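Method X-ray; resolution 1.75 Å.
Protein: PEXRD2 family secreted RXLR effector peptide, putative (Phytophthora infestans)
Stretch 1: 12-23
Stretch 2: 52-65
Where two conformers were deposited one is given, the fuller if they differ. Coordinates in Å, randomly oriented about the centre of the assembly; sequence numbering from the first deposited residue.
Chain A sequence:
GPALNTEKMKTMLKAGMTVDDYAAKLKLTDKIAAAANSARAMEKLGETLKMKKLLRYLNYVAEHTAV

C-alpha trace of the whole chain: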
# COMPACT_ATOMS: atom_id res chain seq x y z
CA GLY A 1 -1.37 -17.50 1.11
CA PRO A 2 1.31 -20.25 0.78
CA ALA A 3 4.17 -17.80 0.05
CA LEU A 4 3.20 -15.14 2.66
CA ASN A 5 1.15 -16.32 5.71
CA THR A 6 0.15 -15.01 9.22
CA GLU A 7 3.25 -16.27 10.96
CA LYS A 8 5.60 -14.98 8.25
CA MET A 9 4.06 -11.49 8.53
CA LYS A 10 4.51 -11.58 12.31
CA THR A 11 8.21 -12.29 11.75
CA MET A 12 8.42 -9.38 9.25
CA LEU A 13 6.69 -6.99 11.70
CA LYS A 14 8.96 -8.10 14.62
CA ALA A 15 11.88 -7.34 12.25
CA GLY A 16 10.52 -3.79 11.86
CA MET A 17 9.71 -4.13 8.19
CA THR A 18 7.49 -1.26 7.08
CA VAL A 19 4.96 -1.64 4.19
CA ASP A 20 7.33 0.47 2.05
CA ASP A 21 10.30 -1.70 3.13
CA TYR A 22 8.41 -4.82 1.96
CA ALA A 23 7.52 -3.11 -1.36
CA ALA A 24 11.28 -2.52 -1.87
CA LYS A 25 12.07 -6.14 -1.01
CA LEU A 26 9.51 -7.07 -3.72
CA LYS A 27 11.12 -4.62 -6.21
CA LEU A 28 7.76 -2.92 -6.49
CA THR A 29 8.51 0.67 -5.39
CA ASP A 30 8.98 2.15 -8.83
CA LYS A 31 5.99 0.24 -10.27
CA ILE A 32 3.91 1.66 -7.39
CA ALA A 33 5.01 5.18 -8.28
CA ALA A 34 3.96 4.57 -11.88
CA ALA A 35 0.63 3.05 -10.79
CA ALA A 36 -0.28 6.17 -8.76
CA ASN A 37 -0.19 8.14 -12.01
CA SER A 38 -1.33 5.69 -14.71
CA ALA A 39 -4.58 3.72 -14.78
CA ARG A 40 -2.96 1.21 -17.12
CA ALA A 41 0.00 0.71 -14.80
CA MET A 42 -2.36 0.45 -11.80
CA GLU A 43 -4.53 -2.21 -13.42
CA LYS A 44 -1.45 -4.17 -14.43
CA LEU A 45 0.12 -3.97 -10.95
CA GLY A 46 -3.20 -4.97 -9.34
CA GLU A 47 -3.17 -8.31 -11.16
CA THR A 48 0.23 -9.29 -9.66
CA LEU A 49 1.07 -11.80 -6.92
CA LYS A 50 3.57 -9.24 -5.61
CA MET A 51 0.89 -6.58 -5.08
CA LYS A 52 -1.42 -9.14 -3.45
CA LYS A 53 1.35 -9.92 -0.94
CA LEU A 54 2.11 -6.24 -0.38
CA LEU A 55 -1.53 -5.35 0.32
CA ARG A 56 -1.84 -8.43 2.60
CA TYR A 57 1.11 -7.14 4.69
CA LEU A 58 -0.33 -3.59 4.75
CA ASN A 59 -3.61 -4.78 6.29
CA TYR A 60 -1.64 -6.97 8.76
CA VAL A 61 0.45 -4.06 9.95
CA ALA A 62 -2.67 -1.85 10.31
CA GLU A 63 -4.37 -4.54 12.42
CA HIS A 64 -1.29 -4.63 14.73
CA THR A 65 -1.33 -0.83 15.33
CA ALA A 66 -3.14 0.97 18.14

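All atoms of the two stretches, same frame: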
# COMPACT_ATOMS: atom_id res chain seq x y z
N MET A 12 8.10 -10.66 9.95
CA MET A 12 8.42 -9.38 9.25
C MET A 12 8.17 -8.14 10.13
O MET A 12 8.97 -7.23 10.17
CB MET A 12 7.57 -9.27 7.97
CG MET A 12 7.97 -10.34 6.95
SD MET A 12 6.71 -10.55 5.67
CE MET A 12 6.55 -8.89 5.08
N LEU A 13 7.04 -8.12 10.81
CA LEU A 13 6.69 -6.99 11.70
C LEU A 13 7.61 -6.91 12.92
O LEU A 13 8.05 -5.79 13.29
CB LEU A 13 5.24 -7.04 12.10
CG LEU A 13 4.68 -5.85 12.87
CD1 LEU A 13 5.11 -4.51 12.21
CD2 LEU A 13 3.15 -5.91 13.09
N LYS A 14 7.94 -8.04 13.52
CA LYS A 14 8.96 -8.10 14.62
C LYS A 14 10.29 -7.55 14.12
O LYS A 14 11.04 -6.90 14.90
CB LYS A 14 9.19 -9.53 15.12
CG LYS A 14 8.06 -10.05 15.94
CD LYS A 14 8.35 -11.52 16.27
CE LYS A 14 7.59 -12.04 17.47
N ALA A 15 10.61 -7.81 12.84
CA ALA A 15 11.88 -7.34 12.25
C ALA A 15 11.87 -5.83 12.00
O ALA A 15 12.94 -5.23 11.77
CB ALA A 15 12.23 -8.10 10.98
N GLY A 16 10.69 -5.21 12.15
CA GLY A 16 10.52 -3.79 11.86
C GLY A 16 10.36 -3.44 10.40
O GLY A 16 10.57 -2.27 9.99
N MET A 17 9.94 -4.40 9.59
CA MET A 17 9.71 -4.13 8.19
C MET A 17 8.45 -3.29 7.97
O MET A 17 7.30 -3.71 8.28
CB MET A 17 9.63 -5.45 7.41
CG MET A 17 9.86 -5.29 5.93
SD MET A 17 9.70 -6.86 5.06
CE MET A 17 10.96 -7.90 5.84
N THR A 18 8.63 -2.06 7.48
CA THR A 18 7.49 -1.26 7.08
C THR A 18 6.86 -1.79 5.74
O THR A 18 7.46 -2.61 5.03
CB THR A 18 7.86 0.21 6.89
OG1 THR A 18 8.81 0.30 5.84
CG2 THR A 18 8.41 0.85 8.21
N VAL A 19 5.66 -1.30 5.44
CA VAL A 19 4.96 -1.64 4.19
C VAL A 19 5.85 -1.24 2.99
O VAL A 19 6.11 -2.03 2.06
CB VAL A 19 3.57 -1.03 4.13
CG1 VAL A 19 2.97 -1.25 2.76
CG2 VAL A 19 2.66 -1.62 5.21
N ASP A 20 6.36 -0.02 3.05
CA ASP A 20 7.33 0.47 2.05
C ASP A 20 8.62 -0.34 1.99
O ASP A 20 9.11 -0.64 0.89
CB ASP A 20 7.53 1.99 2.18
CG ASP A 20 7.67 2.45 3.61
OD1 ASP A 20 6.68 2.42 4.37
OD2 ASP A 20 8.80 2.84 3.95
N ASP A 21 9.15 -0.80 3.12
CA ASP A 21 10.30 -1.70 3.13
C ASP A 21 9.96 -3.00 2.35
O ASP A 21 10.77 -3.50 1.55
CB ASP A 21 10.71 -2.09 4.55
CG ASP A 21 11.41 -0.99 5.34
OD1 ASP A 21 11.96 0.01 4.78
OD2 ASP A 21 11.45 -1.19 6.59
N TYR A 22 8.79 -3.56 2.61
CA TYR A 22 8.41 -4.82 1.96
C TYR A 22 8.20 -4.58 0.44
O TYR A 22 8.65 -5.38 -0.37
CB TYR A 22 7.14 -5.39 2.59
CG TYR A 22 6.74 -6.75 2.06
CD1 TYR A 22 7.68 -7.72 1.80
CD2 TYR A 22 5.40 -7.06 1.89
CE1 TYR A 22 7.31 -8.98 1.36
CE2 TYR A 22 5.01 -8.30 1.42
CZ TYR A 22 5.96 -9.25 1.18
OH TYR A 22 5.61 -10.49 0.71
N ALA A 23 7.66 -3.43 0.07
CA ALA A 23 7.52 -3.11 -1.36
C ALA A 23 8.92 -3.07 -2.04
O ALA A 23 9.12 -3.54 -3.18
CB ALA A 23 6.76 -1.76 -1.51
N LYS A 52 -0.54 -8.41 -4.37
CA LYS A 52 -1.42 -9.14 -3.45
C LYS A 52 -0.70 -9.33 -2.09
O LYS A 52 -1.29 -9.11 -1.05
CB LYS A 52 -1.85 -10.49 -4.05
CG LYS A 52 -2.88 -11.26 -3.19
CD LYS A 52 -3.10 -12.66 -3.68
CE LYS A 52 -3.83 -12.70 -4.99
NZ LYS A 52 -5.22 -12.18 -4.91
N LYS A 53 0.56 -9.72 -2.14
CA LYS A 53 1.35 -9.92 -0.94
C LYS A 53 1.55 -8.60 -0.23
O LYS A 53 1.39 -8.51 0.99
CB LYS A 53 2.74 -10.52 -1.28
CG LYS A 53 2.76 -12.01 -1.64
CD LYS A 53 4.24 -12.36 -2.01
CE LYS A 53 4.48 -13.73 -2.53
NZ LYS A 53 5.97 -13.83 -2.69
N LEU A 54 1.90 -7.56 -0.99
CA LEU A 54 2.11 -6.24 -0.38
C LEU A 54 0.87 -5.72 0.38
O LEU A 54 0.94 -5.21 1.53
CB LEU A 54 2.57 -5.26 -1.45
CG LEU A 54 2.86 -3.86 -0.92
CD1 LEU A 54 3.99 -3.83 0.18
CD2 LEU A 54 3.11 -2.93 -2.09
N LEU A 55 -0.29 -5.85 -0.26
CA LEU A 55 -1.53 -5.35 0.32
C LEU A 55 -1.93 -6.24 1.51
O LEU A 55 -2.50 -5.73 2.46
CB LEU A 55 -2.61 -5.30 -0.74
CG LEU A 55 -2.40 -4.19 -1.78
CD1 LEU A 55 -3.52 -4.36 -2.85
CD2 LEU A 55 -2.40 -2.79 -1.13
N ARG A 56 -1.66 -7.54 1.47
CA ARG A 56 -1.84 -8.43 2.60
C ARG A 56 -1.07 -7.94 3.84
O ARG A 56 -1.59 -7.87 4.96
CB ARG A 56 -1.34 -9.82 2.21
CG ARG A 56 -1.71 -10.88 3.19
CD ARG A 56 -3.18 -10.75 3.53
NE ARG A 56 -3.47 -11.42 4.78
CZ ARG A 56 -3.70 -10.79 5.93
NH1 ARG A 56 -3.70 -9.45 6.00
NH2 ARG A 56 -3.95 -11.54 7.00
N TYR A 57 0.21 -7.67 3.62
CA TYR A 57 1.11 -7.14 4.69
C TYR A 57 0.61 -5.79 5.23
O TYR A 57 0.60 -5.58 6.42
CB TYR A 57 2.56 -7.11 4.22
CG TYR A 57 3.51 -6.82 5.39
CD1 TYR A 57 3.48 -7.58 6.56
CD2 TYR A 57 4.37 -5.75 5.34
CE1 TYR A 57 4.32 -7.32 7.59
CE2 TYR A 57 5.21 -5.46 6.38
CZ TYR A 57 5.20 -6.25 7.52
OH TYR A 57 6.03 -6.00 8.61
N LEU A 58 0.16 -4.90 4.36
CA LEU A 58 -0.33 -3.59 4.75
C LEU A 58 -1.50 -3.74 5.72
O LEU A 58 -1.52 -3.10 6.78
CB LEU A 58 -0.74 -2.80 3.50
CG LEU A 58 -1.20 -1.36 3.69
CD1 LEU A 58 -1.12 -0.61 2.34
CD2 LEU A 58 -2.61 -1.36 4.21
N ASN A 59 -2.48 -4.60 5.38
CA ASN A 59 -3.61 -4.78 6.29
C ASN A 59 -3.18 -5.41 7.61
O ASN A 59 -3.70 -5.07 8.65
CB ASN A 59 -4.73 -5.61 5.65
CG ASN A 59 -5.59 -4.81 4.67
OD1 ASN A 59 -5.40 -3.60 4.47
ND2 ASN A 59 -6.53 -5.48 4.05
N TYR A 60 -2.20 -6.32 7.55
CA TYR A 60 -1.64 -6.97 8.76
C TYR A 60 -1.00 -5.95 9.69
O TYR A 60 -1.28 -5.90 10.88
CB TYR A 60 -0.62 -8.05 8.33
CG TYR A 60 -0.09 -8.82 9.51
CD1 TYR A 60 -0.75 -9.93 9.98
CD2 TYR A 60 1.08 -8.41 10.17
CE1 TYR A 60 -0.27 -10.64 11.09
CE2 TYR A 60 1.55 -9.09 11.26
CZ TYR A 60 0.88 -10.21 11.72
OH TYR A 60 1.35 -10.92 12.81
N VAL A 61 -0.17 -5.08 9.14
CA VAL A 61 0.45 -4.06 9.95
C VAL A 61 -0.60 -3.11 10.56
O VAL A 61 -0.52 -2.79 11.75
CB VAL A 61 1.50 -3.28 9.15
CG1 VAL A 61 2.07 -2.14 10.00
CG2 VAL A 61 2.61 -4.23 8.68
N ALA A 62 -1.60 -2.69 9.77
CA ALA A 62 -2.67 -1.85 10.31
C ALA A 62 -3.41 -2.54 11.48
O ALA A 62 -3.67 -1.92 12.53
CB ALA A 62 -3.64 -1.41 9.20
N GLU A 63 -3.68 -3.84 11.35
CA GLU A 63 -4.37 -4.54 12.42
C GLU A 63 -3.53 -4.66 13.70
O GLU A 63 -4.07 -4.82 14.79
CB GLU A 63 -4.84 -5.91 11.94
CG GLU A 63 -5.97 -5.81 10.92
CD GLU A 63 -7.38 -5.50 11.51
OE1 GLU A 63 -7.53 -5.44 12.71
OE2 GLU A 63 -8.34 -5.33 10.74
N HIS A 64 -2.20 -4.62 13.57
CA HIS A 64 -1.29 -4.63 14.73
C HIS A 64 -0.85 -3.25 15.25
O HIS A 64 0.10 -3.16 16.06
CB HIS A 64 -0.10 -5.54 14.48
CG HIS A 64 -0.50 -6.97 14.34
ND1 HIS A 64 -1.24 -7.43 13.26
CD2 HIS A 64 -0.42 -8.01 15.21
CE1 HIS A 64 -1.53 -8.71 13.44
NE2 HIS A 64 -1.05 -9.09 14.62
N THR A 65 -1.55 -2.20 14.82
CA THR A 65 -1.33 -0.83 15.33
C THR A 65 -2.44 -0.38 16.25
O THR A 65 -3.61 -0.78 16.11
CB THR A 65 -1.24 0.15 14.16
OG1 THR A 65 -2.54 0.34 13.59
CG2 THR A 65 -0.29 -0.39 13.13

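Contact between residues 12-23, a helix end, a turn and the start of a second helix, and residues 52-65, of which 52-63 are helical. Helix 19-23 runs nearly antiparallel to helix 52-63 (162° between directions, axes 9.7 Å apart at closest), and the two stretches together bury 650 Å². The one hydrogen bond across the contact runs from Tyr57 OH to Met17 O, at a short 2.6 Å. It ties the long helix to the turn, where the backbone has left helical geometry and a carbonyl is free to accept. Leu13 N also lies 3.2 Å from Tyr57 OH, but the angle is too poor for a bond. Among the aromatic contacts, Tyr57 points toward stretch 1 and sits as a knob among Met12, Leu13, Val19 and Tyr22. Met12 CE lies over one ring face, 3.5 Å from the Tyr57 ring centroid and 6° off the normal, a CH-pi contact, whereas Met17 O and Thr18 O lie at the ring edge. The rings of Tyr22 and Tyr57 meet obliquely (centroids 5.5 Å apart, planes at 77°), with Tyr22 CD2 3.7 Å from Tyr57 CB. In the apolar packing, Val19 spans successive turns of the long helix, its CG1 3.8 Å from Leu54 CD1 and its CG2 4.0 Å from Leu58 CB. Leu54 CD1 also meets Ala23 CB at 3.8 Å and Tyr22 CD2 at 3.9 Å. Toward the other end, Leu13 CD2 lies 3.6 Å from His64 CB and 4.0 Å from Tyr60 CE2. Bonds within each stretch hold the local structure. Gly16, with positive phi, closes the first helix in a Schellman motif, including Met17 N to Met12 O at 3.0 Å. Thr18 caps the next helix: Asp21 N donates to Thr18 OG1 (3.0 Å), and Thr18 N returns a bond to Asp21 OD2 (3.1 Å). In stretch 2, His64 ND1 donates to Tyr60 O at 2.8 Å.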